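PDB 3HVY: cystathionine beta-lyase family protein, YNBB B.subtilis ortholog from Clostridium acetobutylicum, which probably catalyses pyridoxal-phosphate-dependent lyase chemistry on sulfur-containing amino acids, as in the methionine gamma-lyase family, and is putatively involved in aluminium resistance. Local coordinates for residues M120-M125 with K178-Q183; N212-V217 with A235-G240. One frame throughout, in Å; residues are numbered along the deposited sequence.

Contact 1: M120-M125 with K178-Q183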
loop_
_atom_site.group_PDB
_atom_site.type_symbol
_atom_site.label_atom_id
_atom_site.label_comp_id
_atom_site.label_asym_id
_atom_site.label_seq_id
_atom_site.Cartn_x
_atom_site.Cartn_y
_atom_site.Cartn_z
HETATM N N MSE D 120 27.094 -3.839 -30.280
HETATM C CA MSE D 120 26.678 -3.765 -31.668
HETATM C C MSE D 120 25.215 -4.055 -31.814
HETATM O O MSE D 120 24.740 -5.135 -31.411
HETATM C CB MSE D 120 27.516 -4.694 -32.564
HETATM C CG MSE D 120 27.125 -4.616 -34.087
HETATM SE SE MSE D 120 28.290 -5.571 -35.292
HETATM C CE MSE D 120 27.946 -7.359 -34.576
ATOM N N SER D 121 24.494 -3.068 -32.339
ATOM C CA SER D 121 23.071 -3.200 -32.616
ATOM C C SER D 121 22.943 -3.744 -34.046
ATOM O O SER D 121 23.569 -3.221 -34.976
ATOM C CB SER D 121 22.334 -1.858 -32.512
ATOM O OG SER D 121 22.212 -1.444 -31.174
ATOM N N ILE D 122 22.139 -4.775 -34.224
ATOM C CA ILE D 122 22.042 -5.390 -35.530
ATOM C C ILE D 122 20.701 -5.236 -36.288
ATOM O O ILE D 122 20.603 -5.674 -37.440
ATOM C CB ILE D 122 22.533 -6.832 -35.536
ATOM C CG1 ILE D 122 21.602 -7.726 -34.707
ATOM C CG2 ILE D 122 24.029 -6.908 -35.088
ATOM C CD1 ILE D 122 21.868 -9.261 -34.911
ATOM N N CYS D 123 19.733 -4.549 -35.686
ATOM C CA CYS D 123 18.451 -4.294 -36.296
ATOM C C CYS D 123 18.297 -2.820 -36.677
ATOM O O CYS D 123 17.213 -2.270 -36.549
ATOM C CB CYS D 123 17.345 -4.647 -35.309
ATOM S SG CYS D 123 17.425 -6.310 -34.720
ATOM N N GLY D 124 19.363 -2.166 -37.121
ATOM C CA GLY D 124 19.283 -0.737 -37.419
ATOM C C GLY D 124 19.218 0.134 -36.163
ATOM O O GLY D 124 19.620 -0.281 -35.085
HETATM N N MSE D 125 18.753 1.369 -36.329
HETATM C CA MSE D 125 18.649 2.367 -35.248
HETATM C C MSE D 125 17.776 1.877 -34.085
HETATM O O MSE D 125 16.667 1.373 -34.281
HETATM C CB MSE D 125 18.076 3.675 -35.802
HETATM C CG MSE D 125 18.288 4.955 -34.917
HETATM SE SE MSE D 125 20.163 5.341 -34.612
HETATM C CE MSE D 125 20.873 5.183 -36.426
ATOM N N LYS D 178 31.587 -7.326 -27.607
ATOM C CA LYS D 178 31.217 -8.233 -26.517
ATOM C C LYS D 178 29.727 -8.542 -26.389
ATOM O O LYS D 178 29.331 -9.543 -25.754
ATOM C CB LYS D 178 31.700 -7.637 -25.195
ATOM C CG LYS D 178 33.200 -7.267 -25.144
ATOM C CD LYS D 178 34.135 -8.434 -25.426
ATOM C CE LYS D 178 35.584 -8.036 -25.228
ATOM N NZ LYS D 178 36.349 -9.269 -25.150
ATOM N N LEU D 179 28.908 -7.700 -26.999
ATOM C CA LEU D 179 27.459 -7.779 -26.861
ATOM C C LEU D 179 26.820 -7.352 -28.153
ATOM O O LEU D 179 27.200 -6.349 -28.753
ATOM C CB LEU D 179 26.991 -6.877 -25.712
ATOM C CG LEU D 179 25.490 -6.925 -25.366
ATOM C CD1 LEU D 179 25.314 -6.688 -23.885
ATOM C CD2 LEU D 179 24.668 -5.906 -26.196
ATOM N N ILE D 180 25.895 -8.179 -28.600
ATOM C CA ILE D 180 25.041 -7.927 -29.742
ATOM C C ILE D 180 23.636 -7.664 -29.186
ATOM O O ILE D 180 23.094 -8.448 -28.361
ATOM C CB ILE D 180 25.053 -9.133 -30.702
ATOM C CG1 ILE D 180 26.378 -9.136 -31.491
ATOM C CG2 ILE D 180 23.840 -9.153 -31.633
ATOM C CD1 ILE D 180 26.495 -10.245 -32.474
ATOM N N HIS D 181 23.089 -6.551 -29.638
ATOM C CA HIS D 181 21.775 -6.076 -29.262
ATOM C C HIS D 181 20.766 -6.278 -30.398
ATOM O O HIS D 181 20.971 -5.793 -31.511
ATOM C CB HIS D 181 21.914 -4.611 -28.853
ATOM C CG HIS D 181 20.624 -3.844 -28.864
ATOM N ND1 HIS D 181 20.414 -2.786 -29.714
ATOM C CD2 HIS D 181 19.481 -3.999 -28.161
ATOM C CE1 HIS D 181 19.194 -2.311 -29.518
ATOM N NE2 HIS D 181 18.595 -3.054 -28.603
ATOM N N ILE D 182 19.734 -7.079 -30.120
ATOM C CA ILE D 182 18.625 -7.310 -31.043
ATOM C C ILE D 182 17.393 -6.646 -30.408
ATOM O O ILE D 182 17.114 -6.840 -29.246
ATOM C CB ILE D 182 18.357 -8.801 -31.250
ATOM C CG1 ILE D 182 19.620 -9.476 -31.832
ATOM C CG2 ILE D 182 17.097 -9.037 -32.129
ATOM C CD1 ILE D 182 19.533 -11.011 -32.005
ATOM N N GLN D 183 16.684 -5.838 -31.172
ATOM C CA GLN D 183 15.360 -5.303 -30.739
ATOM C C GLN D 183 14.239 -6.155 -31.408
ATOM O O GLN D 183 14.135 -6.208 -32.632
ATOM C CB GLN D 183 15.279 -3.865 -31.187
ATOM C CG GLN D 183 14.082 -3.108 -30.694
ATOM C CD GLN D 183 14.188 -1.636 -31.019
ATOM O OE1 GLN D 183 15.173 -0.975 -30.651
ATOM N NE2 GLN D 183 13.164 -1.095 -31.702
HETATM O O HOH W 1 19.175 -3.920 -32.714
HETATM O O HOH W 2 13.910 1.262 -33.601
#
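Met120, present as selenomethionine, and Ile180 lie side by side and point the same way from two neighbouring parallel strands. The selenomethionine extends from its backbone with CG anti to N (chi1 -178°), then bends at chi3 (63°), which brings its terminal CE to 3.9 Å from Ile180 CD1. Its backbone is gripped from both ends: Met120 N donates to Leu179 O at 2.9 Å, and Met120 O accepts His181 N at 2.8 Å. Ile122 N continues the ladder to His181 O. On the face opposite Met120, Ser121 OG sits in the plane of the His181 imidazole, at its edge, 2.7 Å from ND1 of His181; either atom could be the donor. Because the hydroxyl is also bonded to Tyr152 OH, the ring is tied through Ser121 to the next strand, which should limit its rotation. Past the end of strand 118-121, Cys123 directs its side chain toward strand 177-183, with Cys123 SG 3.8 Å from Ile182 CG2, while Gln183 N makes a weak hydrogen bond to the same sulfur. His181 O, already bonded to Ile122 N, also accepts a water that in turn receives Cys123 N, extending the ladder beyond the last direct backbone bond. Ile122 CD1 meets both Ile180 CG2 and Ile182 CG1, 3.8 Å from the latter. Helix 164-173 packs on the face carrying Met120 and Ile180, with Val167 against Met120 and Ile122, and Leu171 against Ile180. Within the sheet, strand 151-154 lies beyond strand 118-121, and strand 214-218 flanks strand 177-183 on its other side.

Contact 2: N212-V217 with A235-G240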
loop_
_atom_site.group_PDB
_atom_site.type_symbol
_atom_site.label_atom_id
_atom_site.label_comp_id
_atom_site.label_asym_id
_atom_site.label_seq_id
_atom_site.Cartn_x
_atom_site.Cartn_y
_atom_site.Cartn_z
ATOM N N ASN D 212 30.765 -16.951 -27.840
ATOM C CA ASN D 212 30.938 -16.216 -26.595
ATOM C C ASN D 212 30.291 -14.833 -26.530
ATOM O O ASN D 212 29.969 -14.355 -25.435
ATOM C CB ASN D 212 32.425 -16.075 -26.296
ATOM C CG ASN D 212 33.077 -17.409 -26.086
ATOM O OD1 ASN D 212 32.693 -18.148 -25.187
ATOM N ND2 ASN D 212 34.014 -17.753 -26.949
ATOM N N VAL D 213 30.123 -14.184 -27.683
ATOM C CA VAL D 213 29.497 -12.852 -27.708
ATOM C C VAL D 213 28.120 -12.942 -27.038
ATOM O O VAL D 213 27.378 -13.883 -27.268
ATOM C CB VAL D 213 29.432 -12.281 -29.164
ATOM C CG1 VAL D 213 28.569 -13.206 -30.082
ATOM C CG2 VAL D 213 28.920 -10.864 -29.167
ATOM N N ILE D 214 27.811 -11.977 -26.169
ATOM C CA ILE D 214 26.522 -11.950 -25.497
ATOM C C ILE D 214 25.417 -11.541 -26.454
ATOM O O ILE D 214 25.463 -10.489 -27.057
ATOM C CB ILE D 214 26.547 -10.955 -24.264
ATOM C CG1 ILE D 214 27.735 -11.331 -23.346
ATOM C CG2 ILE D 214 25.186 -10.949 -23.560
ATOM C CD1 ILE D 214 28.068 -10.333 -22.202
ATOM N N VAL D 215 24.405 -12.368 -26.609
ATOM C CA VAL D 215 23.255 -11.973 -27.404
ATOM C C VAL D 215 22.126 -11.493 -26.474
ATOM O O VAL D 215 21.533 -12.276 -25.706
ATOM C CB VAL D 215 22.804 -13.093 -28.323
ATOM C CG1 VAL D 215 21.454 -12.721 -28.960
ATOM C CG2 VAL D 215 23.896 -13.398 -29.346
ATOM N N PHE D 216 21.896 -10.186 -26.528
ATOM C CA PHE D 216 20.874 -9.478 -25.779
ATOM C C PHE D 216 19.682 -9.156 -26.655
ATOM O O PHE D 216 19.853 -8.623 -27.774
ATOM C CB PHE D 216 21.422 -8.165 -25.188
ATOM C CG PHE D 216 20.348 -7.305 -24.571
ATOM C CD1 PHE D 216 19.699 -7.699 -23.396
ATOM C CD2 PHE D 216 19.982 -6.125 -25.142
ATOM C CE1 PHE D 216 18.678 -6.897 -22.846
ATOM C CE2 PHE D 216 18.985 -5.355 -24.578
ATOM C CZ PHE D 216 18.334 -5.766 -23.444
ATOM N N VAL D 217 18.482 -9.520 -26.188
ATOM C CA VAL D 217 17.216 -9.108 -26.892
ATOM C C VAL D 217 16.295 -8.239 -26.001
ATOM O O VAL D 217 15.899 -8.648 -24.922
ATOM C CB VAL D 217 16.429 -10.330 -27.379
ATOM C CG1 VAL D 217 15.195 -9.965 -28.261
ATOM C CG2 VAL D 217 17.373 -11.268 -28.148
ATOM N N ALA D 235 19.059 -16.576 -26.919
ATOM C CA ALA D 235 19.353 -15.311 -26.314
ATOM C C ALA D 235 20.039 -15.582 -24.974
ATOM O O ALA D 235 19.593 -16.458 -24.218
ATOM C CB ALA D 235 18.036 -14.466 -26.104
ATOM N N ASP D 236 21.094 -14.820 -24.670
ATOM C CA ASP D 236 21.804 -14.903 -23.385
ATOM C C ASP D 236 21.171 -14.083 -22.277
ATOM O O ASP D 236 21.315 -14.387 -21.114
ATOM C CB ASP D 236 23.236 -14.434 -23.556
ATOM C CG ASP D 236 24.056 -15.380 -24.425
ATOM O OD1 ASP D 236 24.016 -16.590 -24.167
ATOM O OD2 ASP D 236 24.720 -14.898 -25.367
ATOM N N ILE D 237 20.488 -13.019 -22.651
ATOM C CA ILE D 237 19.885 -12.134 -21.727
ATOM C C ILE D 237 18.817 -11.327 -22.450
ATOM O O ILE D 237 18.958 -10.952 -23.626
ATOM C CB ILE D 237 20.953 -11.250 -21.010
ATOM C CG1 ILE D 237 20.315 -10.366 -19.942
ATOM C CG2 ILE D 237 21.847 -10.493 -22.000
ATOM C CD1 ILE D 237 21.338 -9.570 -19.046
ATOM N N ILE D 238 17.716 -11.126 -21.744
ATOM C CA ILE D 238 16.579 -10.343 -22.255
ATOM C C ILE D 238 16.130 -9.362 -21.166
ATOM O O ILE D 238 16.490 -9.526 -20.006
ATOM C CB ILE D 238 15.401 -11.232 -22.708
ATOM C CG1 ILE D 238 14.739 -11.958 -21.522
ATOM C CG2 ILE D 238 15.846 -12.247 -23.759
ATOM C CD1 ILE D 238 13.467 -12.730 -21.925
ATOM N N ALA D 239 15.359 -8.345 -21.558
ATOM C CA ALA D 239 14.841 -7.336 -20.641
ATOM C C ALA D 239 13.524 -6.836 -21.153
ATOM O O ALA D 239 13.258 -6.853 -22.390
ATOM C CB ALA D 239 15.807 -6.147 -20.464
ATOM N N GLY D 240 12.693 -6.392 -20.211
ATOM C CA GLY D 240 11.362 -5.865 -20.527
ATOM C C GLY D 240 10.718 -5.087 -19.404
ATOM O O GLY D 240 11.303 -4.962 -18.340
HETATM O O HOH W 3 27.699 -15.729 -24.256
#
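Phe216 pairs with Ile237, and Val217 with Ile238, in a parallel register; the axes of strands 214-217 and 237-240 approach to 4.8 Å at an angle of 20°. Val217 N donates to Ile237 O at 3.0 Å, and a weak bond from Ala239 N to Val217 O follows. Val215 O takes two donors, Asp236 N at 2.8 Å and, weakly, Ile237 N. Just ahead of strand 237-241, Asp236 OD2 takes the place that a backbone carbonyl would be expected to hold in the ladder: it receives Val215 N at 2.8 Å in a nearly straight bond (172°) that meets the oxygen on its anti side, 15° out of the carboxylate plane. The same OD2 forms a salt bridge with Arg207 NH2, which would favour the charged carboxylate, and Arg207 NH1 bonds to Val213 O, so one guanidinium ties both segments to helix 196-207. The Phe216 ring lies against Ile237 and Ala239. Phe216 CD1 lies 3.8 Å from Ile237 CG2, and Ala239 CB meets the ring at its edge, in plane, 3.8 Å from Phe216 CE1. Ile214 CG2 also touches that isoleucine branch, 3.7 Å from Ile237 CG2. On the opposite face, Val217 CG2 rests 3.9 Å from Ala235 CB. Helix 101-111 covers the Phe216 face through Ile105, Ala108 and Leu109. Adjacent parallel strands, followed in the sheet by antiparallel strand 255-259, are characteristic of the large domain of fold type I pyridoxal-phosphate enzymes, here with strand 237-241 leading to Lys244, the cofactor-bearing lysine.

Contacts 1 and 2 are successive slices of one sheet, their centres 10 Å apart, joined where strands 177-183 and 214-218 lie side by side. Ile180 probably hydrogen-bonds strand 214-218 in both directions: Ile180 N lies 2.8 Å from Ile214 O, and Ile180 O lies 2.8 Å from Phe216 N. The aromatic side chains also meet, with His181 CD2 3.7 Å from Phe216 CD2. The C-terminal ends of these strands probably face the cofactor site at Lys244, as in fold type I relatives. There Gln183 of contact 1 touches Asp218, which ends strand 214-218 and probably matches the aspartate that pairs with the pyridine nitrogen in those relatives. The sodium ion is about 12 Å from the Ile238 side chain.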